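Local coordinates for protein Esterase/lipase (Lactobacillus rhamnosus, PDB 4N5H) that probably hydrolyses carboxylic esters, and may also transfer acyl groups, as an esterase of the alpha/beta-hydrolase fold, at residues M100-R105 / D118-L123. The protein carries 1 engineered substitution. Sequence-based numbering, arbitrary orientation.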
loop_
_atom_site.group_PDB
_atom_site.type_symbol
_atom_site.label_atom_id
_atom_site.label_comp_id
_atom_site.label_asym_id
_atom_site.label_seq_id
_atom_site.Cartn_x
_atom_site.Cartn_y
_atom_site.Cartn_z
ATOM N N MET A 100 -22.056 5.709 -11.918
ATOM C CA MET A 100 -21.082 6.205 -12.856
ATOM C C MET A 100 -20.582 7.537 -12.357
ATOM O O MET A 100 -21.360 8.406 -11.912
ATOM C CB MET A 100 -21.737 6.330 -14.293
ATOM C CG MET A 100 -20.738 6.881 -15.288
ATOM S SD MET A 100 -20.524 8.660 -15.492
ATOM C CE MET A 100 -21.833 8.985 -16.610
ATOM N N GLY A 101 -19.274 7.721 -12.418
ATOM C CA GLY A 101 -18.671 9.035 -12.152
ATOM C C GLY A 101 -17.641 9.379 -13.222
ATOM O O GLY A 101 -16.813 8.567 -13.538
ATOM N N MET A 102 -17.710 10.604 -13.757
ATOM C CA MET A 102 -16.906 11.003 -14.881
ATOM C C MET A 102 -15.869 12.034 -14.503
ATOM O O MET A 102 -16.058 12.808 -13.590
ATOM C CB MET A 102 -17.771 11.496 -16.049
ATOM C CG MET A 102 -18.241 12.919 -15.963
ATOM S SD MET A 102 -19.286 13.325 -14.523
ATOM C CE MET A 102 -20.788 12.400 -14.851
ATOM N N GLY A 103 -14.785 12.015 -15.266
ATOM C CA GLY A 103 -13.903 13.163 -15.398
ATOM C C GLY A 103 -14.458 14.154 -16.381
ATOM O O GLY A 103 -15.305 13.817 -17.187
ATOM N N TYR A 104 -13.996 15.393 -16.263
ATOM C CA TYR A 104 -14.276 16.436 -17.244
ATOM C C TYR A 104 -13.059 17.334 -17.249
ATOM O O TYR A 104 -12.331 17.476 -16.231
ATOM C CB TYR A 104 -15.571 17.206 -16.925
ATOM C CG TYR A 104 -15.728 17.762 -15.506
ATOM C CD1 TYR A 104 -16.399 17.064 -14.526
ATOM C CD2 TYR A 104 -15.129 18.924 -15.136
ATOM C CE1 TYR A 104 -16.486 17.527 -13.219
ATOM C CE2 TYR A 104 -15.256 19.451 -13.835
ATOM C CZ TYR A 104 -15.953 18.719 -12.852
ATOM O OH TYR A 104 -16.059 19.202 -11.560
ATOM N N ARG A 105 -12.801 17.896 -18.425
ATOM C CA ARG A 105 -11.650 18.813 -18.532
ATOM C C ARG A 105 -11.808 19.992 -17.566
ATOM O O ARG A 105 -12.907 20.444 -17.290
ATOM C CB ARG A 105 -11.440 19.254 -19.989
ATOM C CG ARG A 105 -11.065 18.106 -20.904
ATOM C CD ARG A 105 -11.192 18.456 -22.354
ATOM N NE ARG A 105 -12.554 18.725 -22.732
ATOM C CZ ARG A 105 -12.974 19.346 -23.822
ATOM N NH1 ARG A 105 -12.116 19.745 -24.722
ATOM N NH2 ARG A 105 -14.240 19.525 -24.006
ATOM N N ASP A 118 -18.334 17.645 -22.010
ATOM C CA ASP A 118 -17.733 16.396 -21.462
ATOM C C ASP A 118 -18.740 15.618 -20.656
ATOM O O ASP A 118 -18.915 14.405 -20.831
ATOM C CB ASP A 118 -16.522 16.703 -20.590
ATOM C CG ASP A 118 -15.308 17.175 -21.398
ATOM O OD1 ASP A 118 -15.315 17.065 -22.667
ATOM O OD2 ASP A 118 -14.335 17.658 -20.772
ATOM N N ILE A 119 -19.459 16.320 -19.795
ATOM C CA ILE A 119 -20.512 15.606 -18.993
ATOM C C ILE A 119 -21.578 14.973 -19.848
ATOM O O ILE A 119 -21.915 13.790 -19.671
ATOM C CB ILE A 119 -21.077 16.519 -17.865
ATOM C CG1 ILE A 119 -20.035 16.961 -16.877
ATOM C CG2 ILE A 119 -22.212 15.882 -17.176
ATOM C CD1 ILE A 119 -20.366 18.146 -15.977
ATOM N N PHE A 120 -22.098 15.709 -20.857
ATOM C CA PHE A 120 -23.104 15.123 -21.733
ATOM C C PHE A 120 -22.539 13.943 -22.546
ATOM O O PHE A 120 -23.239 12.970 -22.791
ATOM C CB PHE A 120 -23.702 16.180 -22.669
ATOM C CG PHE A 120 -24.934 16.794 -22.124
ATOM C CD1 PHE A 120 -24.803 17.896 -21.247
ATOM C CD2 PHE A 120 -26.178 16.265 -22.403
ATOM C CE1 PHE A 120 -25.921 18.451 -20.688
ATOM C CE2 PHE A 120 -27.327 16.812 -21.853
ATOM C CZ PHE A 120 -27.185 17.845 -20.949
ATOM N N ALA A 121 -21.249 13.989 -22.905
ATOM C CA ALA A 121 -20.663 12.839 -23.593
ATOM C C ALA A 121 -20.574 11.595 -22.729
ATOM O O ALA A 121 -20.857 10.467 -23.197
ATOM C CB ALA A 121 -19.236 13.167 -24.066
ATOM N N SER A 122 -20.291 11.790 -21.416
ATOM C CA SER A 122 -20.312 10.656 -20.468
ATOM C C SER A 122 -21.716 10.133 -20.306
ATOM O O SER A 122 -21.909 8.906 -20.253
ATOM C CB SER A 122 -19.723 11.015 -19.104
ATOM O OG SER A 122 -20.541 11.832 -18.302
ATOM N N LEU A 123 -22.723 10.996 -20.320
ATOM C CA LEU A 123 -24.131 10.510 -20.206
ATOM C C LEU A 123 -24.523 9.742 -21.477
ATOM O O LEU A 123 -25.157 8.716 -21.421
ATOM C CB LEU A 123 -25.117 11.689 -20.055
ATOM C CG LEU A 123 -24.897 12.643 -18.876
ATOM C CD1 LEU A 123 -25.907 13.786 -18.909
ATOM C CD2 LEU A 123 -25.028 11.964 -17.615
#
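A bend at chi3 (-65°) curls the side chain of Arg-105 back, bringing NE to the carboxylate of Asp-118, whose CG stands anti to its own carbonyl carbon (chi1 -71°). One oxygen takes two nearly straight bonds: Asp-118 OD2 accepts the backbone N of Arg-105 at 2.8 Å, almost in line with its C-O bond, and NE of Arg-105 at 2.9 Å through the syn lone pair. NE lies in a salt bridge, with OD2 at the guanidinium edge, although the guanidinium and carboxylate planes are 42° apart. NH2 adds a weak bond to OD1, which Gln-51 also holds. The case illustrates how a single carboxylate oxygen, serving a backbone and a side-chain N-H together, can join loop to helix: here the loop leaving strand 98-102 is pinned to helix 112-129, which packs against the central sheet of the alpha/beta-hydrolase fold and runs back roughly antiparallel to that strand. With an alanine at Asp-118, the backbone N-H of Arg-105 would probably lose its acceptor and the guanidinium its charged mate, leaving it less firmly fixed. Deeper in, Met-102 folds around Ser-122, CG and CE of Met-102 each 3.5 Å from Ser-122 OG, while that hydroxyl donates to Ile-119 O within the helix. Tyr-104 sets CD1 obliquely 4.3 Å from Ile-119 CG1, and its hydroxyl is hydrogen-bonded to His-73 O.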